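Long-range contacts in oxidoreductase, fmn-binding (Shewanella oneidensis, PDB 4AWU), which binds FMN and probably acts as an NAD(P)H-dependent oxidoreductase on carbon-carbon double bonds: residues A[62-67]-A[101-106]; A[40-45]-A[83-88]. The protein carries 1 engineered substitution. All coordinates share one frame; numbering follows the deposited sequence.

From the N terminus the chain runs through barrel strand 20-22 into helix 39-47, where contact 2 opens at residues 40-45. Strand 53-60 follows, and the loop beyond it, 62-67, opens contact 1. Helix 77-93 then returns along the outside of the barrel and closes contact 2 at 83-88, before strand 96-102 leads into 101-106 and closes contact 1. The two closures therefore cross rather than nest. Contact 2 pairs two successive helices of the TIM barrel, and contact 1 joins the loop after strand 53-60 to the end of the neighbouring strand 96-102 and the turn beyond it. Their centres lie about 22 Å apart, and the contacts do not touch each other.

Contact 1 of 2, residues A[62-67]-A[101-106]; sequences SPTAKG and LWHVGR
Ala65 sits over one face of the His103 imidazole: its CA is 3.6 Å from the ring centroid, 7° off the normal, a CH-pi contact over the centre. Ala65 CB reaches His103 CD2 at 3.3 Å and meets Trp102 O. The ring is placed there by a first torsion that sets CG anti to the backbone N (chi1 -164°). Val104 N donates to Ala65 O at 3.1 Å, tilted 26° out of the carbonyl plane. The methyls of Val104 pack against the same loop: CG2 is 3.5 Å from Lys66 O, and CG1 is 3.6 Å from Gly67 N. CG1 also lies over a Trp102 face, offset toward the rim.

Further out, Gly105 N reaches His103 ND1 in the plane of the ring through a weak bond. One water lies in the same plane, 2.8 Å from His103 NE2, and another donates to Thr64 O and Gly105 O. Trp102 stacks with His181 and touches a 4-chlorophenol in the pocket beside FMN. Apolar cover on the imidazole face and polar partners at its edge would hold the ring's tilt, while one backbone bond ties the loop to the chain just past the strand end carrying this pocket tryptophan.

Contact 2 of 2, residues A[40-45]-A[83-88]; sequences MMAIYY and WRIVTE. With 4CH (4-chlorophenol), chain F.
Tyr45 of helix 39-47 turns one side of its ring to both Val86 and Trp83 of helix 77-93. Its CB and CG each stand 4.0 Å from Val86 CG1, and CD2 closes on that methyl to 3.5 Å. One atom further, CE2 meets Trp83 CZ3 at 3.9 Å, in the plane of the indole and at its edge. At the tip, OH passes near Trp83 CH2 and makes its hydrogen bond to Glu57 on strand 53-60. Tyr44 puts its CD2 over the centre of the opposite Tyr45 face, so the phenol is held from its own helix too.

Met41 bends at its last torsion to bring CE to Trp83 CH2, 3.8 Å away. Where the backbones come nearest, Ala42 CB rests 4.0 Å from both Val86 CG2 and Ile85 CG2. A side chain this small is consistent with the close approach, 8.2 Å between the axes of the two segments, which run nearly parallel at a crossing angle of -24°, as successive helices of a TIM barrel.

On another side of helix 77-93, two successive bends, at chi2 (64°) and chi3 (73°), curl Arg84 toward Glu88. Arg84 NH1 then forms a salt bridge to Glu88 OE2 at 2.7 Å, close to the guanidinium plane, while NH2 is hydrogen-bonded to Glu172 O. A 4-chlorophenol lies over one guanidinium face, its C2 3.4 Å above the plane and offset toward the rim. A leucine in place of Arg84 would probably leave the Glu88 carboxylate without its mate and this phenol without the flat cationic surface beneath it.

No hydrogen bond joins the two segments: Tyr45 OH turns to Glu57, Arg84 is held by Glu88 of its own helix and by Glu172 O, and the interface itself rests on apolar fit.

Contact 1 of 2, residues A[62-67]-A[101-106]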
loop_
_atom_site.group_PDB
_atom_site.type_symbol
_atom_site.label_atom_id
_atom_site.label_comp_id
_atom_site.label_asym_id
_atom_site.label_seq_id
_atom_site.Cartn_x
_atom_site.Cartn_y
_atom_site.Cartn_z
ATOM N N SER A 62 -3.832 12.591 5.780
ATOM C CA SER A 62 -4.150 13.998 5.990
ATOM C C SER A 62 -4.689 14.588 4.698
ATOM O O SER A 62 -4.588 13.969 3.640
ATOM C CB SER A 62 -2.893 14.766 6.384
ATOM O OG SER A 62 -2.029 14.897 5.267
ATOM N N PRO A 63 -5.239 15.808 4.771
ATOM C CA PRO A 63 -5.719 16.470 3.556
ATOM C C PRO A 63 -4.635 16.656 2.496
ATOM O O PRO A 63 -4.942 16.593 1.308
ATOM C CB PRO A 63 -6.210 17.826 4.072
ATOM C CG PRO A 63 -6.587 17.570 5.486
ATOM C CD PRO A 63 -5.594 16.562 5.987
ATOM N N THR A 64 -3.389 16.875 2.911
ATOM C CA THR A 64 -2.315 17.135 1.952
ATOM C C THR A 64 -1.563 15.860 1.561
ATOM O O THR A 64 -0.566 15.916 0.839
ATOM C CB THR A 64 -1.317 18.193 2.488
ATOM O OG1 THR A 64 -0.726 17.733 3.709
ATOM C CG2 THR A 64 -2.036 19.514 2.741
ATOM N N ALA A 65 -2.059 14.716 2.022
ATOM C CA ALA A 65 -1.446 13.425 1.725
ATOM C C ALA A 65 -2.135 12.742 0.545
ATOM O O ALA A 65 -1.664 11.723 0.041
ATOM C CB ALA A 65 -1.516 12.538 2.949
ATOM N N LYS A 66 -3.252 13.316 0.109
ATOM C CA LYS A 66 -4.078 12.745 -0.949
ATOM C C LYS A 66 -3.523 13.043 -2.340
ATOM O O LYS A 66 -3.067 14.155 -2.610
ATOM C CB LYS A 66 -5.483 13.324 -0.821
ATOM C CG LYS A 66 -6.494 12.850 -1.838
ATOM C CD LYS A 66 -7.792 13.590 -1.584
ATOM C CE LYS A 66 -8.879 13.244 -2.569
ATOM N NZ LYS A 66 -10.055 14.126 -2.327
ATOM N N GLY A 67 -3.577 12.054 -3.226
ATOM C CA GLY A 67 -3.088 12.224 -4.582
ATOM C C GLY A 67 -4.157 12.136 -5.651
ATOM O O GLY A 67 -4.004 12.707 -6.729
ATOM N N LEU A 101 -1.491 3.133 5.085
ATOM C CA LEU A 101 -1.371 4.563 5.338
ATOM C C LEU A 101 -0.601 5.235 4.217
ATOM O O LEU A 101 0.550 4.890 3.940
ATOM C CB LEU A 101 -0.662 4.812 6.661
ATOM C CG LEU A 101 -1.284 4.147 7.883
ATOM C CD1 LEU A 101 -0.609 4.687 9.129
ATOM C CD2 LEU A 101 -2.794 4.368 7.937
ATOM N N TRP A 102 -1.233 6.227 3.606
ATOM C CA TRP A 102 -0.746 6.806 2.366
ATOM C C TRP A 102 -0.395 8.276 2.508
ATOM O O TRP A 102 -1.189 9.066 3.026
ATOM C CB TRP A 102 -1.847 6.690 1.321
ATOM C CG TRP A 102 -1.391 6.662 -0.095
ATOM C CD1 TRP A 102 -0.107 6.656 -0.555
ATOM C CD2 TRP A 102 -2.233 6.615 -1.251
ATOM N NE1 TRP A 102 -0.101 6.606 -1.929
ATOM C CE2 TRP A 102 -1.395 6.583 -2.379
ATOM C CE3 TRP A 102 -3.619 6.596 -1.437
ATOM C CZ2 TRP A 102 -1.897 6.537 -3.678
ATOM C CZ3 TRP A 102 -4.114 6.547 -2.726
ATOM C CH2 TRP A 102 -3.256 6.518 -3.829
ATOM N N HIS A 103 0.796 8.636 2.045
ATOM C CA HIS A 103 1.108 10.023 1.753
ATOM C C HIS A 103 1.795 10.059 0.391
ATOM O O HIS A 103 2.854 9.458 0.196
ATOM C CB HIS A 103 1.978 10.650 2.841
ATOM C CG HIS A 103 2.010 12.141 2.782
ATOM N ND1 HIS A 103 2.442 12.821 1.666
ATOM C CD2 HIS A 103 1.650 13.085 3.683
ATOM C CE1 HIS A 103 2.358 14.122 1.886
ATOM N NE2 HIS A 103 1.877 14.308 3.100
ATOM N N VAL A 104 1.167 10.741 -0.560
ATOM C CA VAL A 104 1.613 10.696 -1.952
ATOM C C VAL A 104 2.766 11.637 -2.239
ATOM O O VAL A 104 3.468 11.484 -3.239
ATOM C CB VAL A 104 0.477 11.042 -2.927
ATOM C CG1 VAL A 104 -0.669 10.048 -2.776
ATOM C CG2 VAL A 104 -0.000 12.473 -2.710
ATOM N N GLY A 105 2.936 12.636 -1.385
ATOM C CA GLY A 105 4.069 13.522 -1.495
ATOM C C GLY A 105 3.866 14.338 -2.748
ATOM O O GLY A 105 2.813 14.948 -2.930
ATOM N N ARG A 106 4.857 14.320 -3.630
ATOM C CA ARG A 106 4.826 15.143 -4.830
ATOM C C ARG A 106 3.870 14.619 -5.888
ATOM O O ARG A 106 3.617 15.300 -6.879
ATOM C CB ARG A 106 6.224 15.230 -5.433
ATOM C CG ARG A 106 6.653 13.968 -6.152
ATOM C CD ARG A 106 8.095 14.057 -6.603
ATOM N NE ARG A 106 8.500 12.882 -7.366
ATOM C CZ ARG A 106 9.701 12.719 -7.908
ATOM N NH1 ARG A 106 10.630 13.657 -7.773
ATOM N NH2 ARG A 106 9.973 11.616 -8.584
HETATM O O HOH W 1 1.811 16.436 -0.866
HETATM O O HOH W 2 1.338 16.656 4.459
#

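Contact 2 of 2, residues A[40-45]-A[83-88]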
loop_
_atom_site.group_PDB
_atom_site.type_symbol
_atom_site.label_atom_id
_atom_site.label_comp_id
_atom_site.label_asym_id
_atom_site.label_seq_id
_atom_site.Cartn_x
_atom_site.Cartn_y
_atom_site.Cartn_z
ATOM N N MET A 40 -20.489 0.190 -0.071
ATOM C CA MET A 40 -20.082 -0.662 -1.182
ATOM C C MET A 40 -18.649 -1.144 -0.968
ATOM O O MET A 40 -18.291 -2.250 -1.370
ATOM C CB MET A 40 -20.231 0.062 -2.526
ATOM C CG MET A 40 -19.273 1.208 -2.773
ATOM S SD MET A 40 -19.492 1.897 -4.431
ATOM C CE MET A 40 -21.154 2.561 -4.319
ATOM N N MET A 41 -17.832 -0.320 -0.319
ATOM C CA MET A 41 -16.465 -0.727 -0.013
ATOM C C MET A 41 -16.462 -1.832 1.038
ATOM O O MET A 41 -15.698 -2.787 0.936
ATOM C CB MET A 41 -15.639 0.469 0.452
ATOM C CG MET A 41 -15.341 1.453 -0.664
ATOM S SD MET A 41 -14.701 3.016 -0.055
ATOM C CE MET A 41 -13.248 2.480 0.841
ATOM N N ALA A 42 -17.325 -1.708 2.042
ATOM C CA ALA A 42 -17.437 -2.739 3.066
ATOM C C ALA A 42 -17.849 -4.070 2.442
ATOM O O ALA A 42 -17.283 -5.118 2.761
ATOM C CB ALA A 42 -18.433 -2.319 4.139
ATOM N N ILE A 43 -18.829 -4.025 1.543
ATOM C CA ILE A 43 -19.276 -5.223 0.845
ATOM C C ILE A 43 -18.123 -5.802 0.029
ATOM O O ILE A 43 -17.840 -6.997 0.076
ATOM C CB ILE A 43 -20.444 -4.916 -0.116
ATOM C CG1 ILE A 43 -21.667 -4.413 0.658
ATOM C CG2 ILE A 43 -20.787 -6.143 -0.943
ATOM C CD1 ILE A 43 -22.147 -5.351 1.741
ATOM N N TYR A 44 -17.464 -4.921 -0.714
ATOM C CA TYR A 44 -16.358 -5.280 -1.591
ATOM C C TYR A 44 -15.238 -6.008 -0.853
ATOM O O TYR A 44 -14.759 -7.042 -1.303
ATOM C CB TYR A 44 -15.842 -4.003 -2.240
ATOM C CG TYR A 44 -14.448 -4.039 -2.817
ATOM C CD1 TYR A 44 -14.172 -4.714 -3.998
ATOM C CD2 TYR A 44 -13.417 -3.351 -2.203
ATOM C CE1 TYR A 44 -12.901 -4.718 -4.537
ATOM C CE2 TYR A 44 -12.143 -3.341 -2.734
ATOM C CZ TYR A 44 -11.891 -4.028 -3.901
ATOM O OH TYR A 44 -10.629 -4.020 -4.439
ATOM N N TYR A 45 -14.823 -5.468 0.285
ATOM C CA TYR A 45 -13.762 -6.094 1.060
ATOM C C TYR A 45 -14.244 -7.390 1.709
ATOM O O TYR A 45 -13.508 -8.369 1.774
ATOM C CB TYR A 45 -13.233 -5.132 2.121
ATOM C CG TYR A 45 -12.268 -4.097 1.592
ATOM C CD1 TYR A 45 -11.005 -4.462 1.143
ATOM C CD2 TYR A 45 -12.609 -2.749 1.565
ATOM C CE1 TYR A 45 -10.110 -3.513 0.678
ATOM C CE2 TYR A 45 -11.725 -1.800 1.099
ATOM C CZ TYR A 45 -10.479 -2.186 0.657
ATOM O OH TYR A 45 -9.596 -1.238 0.193
ATOM N N TRP A 83 -14.437 3.413 7.817
ATOM C CA TRP A 83 -13.513 2.286 7.804
ATOM C C TRP A 83 -13.934 1.231 8.818
ATOM O O TRP A 83 -13.752 0.043 8.588
ATOM C CB TRP A 83 -12.082 2.741 8.100
ATOM C CG TRP A 83 -11.323 3.197 6.893
ATOM C CD1 TRP A 83 -10.671 4.381 6.739
ATOM C CD2 TRP A 83 -11.129 2.470 5.671
ATOM N NE1 TRP A 83 -10.079 4.441 5.501
ATOM C CE2 TRP A 83 -10.346 3.280 4.825
ATOM C CE3 TRP A 83 -11.540 1.216 5.212
ATOM C CZ2 TRP A 83 -9.968 2.878 3.545
ATOM C CZ3 TRP A 83 -11.161 0.815 3.939
ATOM C CH2 TRP A 83 -10.382 1.646 3.123
ATOM N N ARG A 84 -14.496 1.665 9.941
ATOM C CA ARG A 84 -14.932 0.730 10.976
ATOM C C ARG A 84 -15.976 -0.250 10.442
ATOM O O ARG A 84 -15.939 -1.445 10.734
ATOM C CB ARG A 84 -15.470 1.491 12.195
ATOM C CG ARG A 84 -16.313 0.648 13.144
ATOM C CD ARG A 84 -15.515 -0.475 13.795
ATOM N NE ARG A 84 -14.586 0.019 14.808
ATOM C CZ ARG A 84 -13.940 -0.756 15.676
ATOM N NH1 ARG A 84 -14.119 -2.070 15.670
ATOM N NH2 ARG A 84 -13.113 -0.213 16.561
ATOM N N ILE A 85 -16.902 0.250 9.640
ATOM C CA ILE A 85 -17.916 -0.619 9.064
ATOM C C ILE A 85 -17.263 -1.608 8.102
ATOM O O ILE A 85 -17.666 -2.772 8.020
ATOM C CB ILE A 85 -19.015 0.191 8.368
ATOM C CG1 ILE A 85 -19.848 0.922 9.424
ATOM C CG2 ILE A 85 -19.905 -0.721 7.531
ATOM C CD1 ILE A 85 -20.787 1.958 8.866
ATOM N N VAL A 86 -16.239 -1.150 7.387
ATOM C CA VAL A 86 -15.481 -2.038 6.515
ATOM C C VAL A 86 -14.794 -3.136 7.324
ATOM O O VAL A 86 -14.919 -4.314 7.007
ATOM C CB VAL A 86 -14.415 -1.278 5.702
ATOM C CG1 VAL A 86 -13.537 -2.265 4.942
ATOM C CG2 VAL A 86 -15.071 -0.297 4.744
ATOM N N THR A 87 -14.068 -2.762 8.375
ATOM C CA THR A 87 -13.320 -3.758 9.137
ATOM C C THR A 87 -14.247 -4.734 9.862
ATOM O O THR A 87 -13.927 -5.910 9.994
ATOM C CB THR A 87 -12.352 -3.115 10.143
ATOM O OG1 THR A 87 -13.086 -2.368 11.117
ATOM C CG2 THR A 87 -11.363 -2.206 9.423
ATOM N N GLU A 88 -15.396 -4.251 10.319
ATOM C CA GLU A 88 -16.375 -5.128 10.956
ATOM C C GLU A 88 -16.944 -6.118 9.945
ATOM O O GLU A 88 -17.119 -7.302 10.243
ATOM C CB GLU A 88 -17.503 -4.314 11.593
ATOM C CG GLU A 88 -17.085 -3.543 12.839
ATOM C CD GLU A 88 -16.596 -4.448 13.955
ATOM O OE1 GLU A 88 -17.091 -5.590 14.066
ATOM O OE2 GLU A 88 -15.715 -4.015 14.726
HETATM CL CL9 4CH F . -20.142 -1.933 14.011
HETATM C C4 4CH F . -19.135 -1.163 15.184
HETATM C C5 4CH F . -19.157 0.219 15.323
HETATM C C6 4CH F . -18.347 0.833 16.268
HETATM C C1 4CH F . -17.516 0.062 17.070
HETATM O O7 4CH F . -16.710 0.664 18.008
HETATM C C2 4CH F . -17.495 -1.319 16.928
HETATM C C3 4CH F . -18.305 -1.932 15.984
#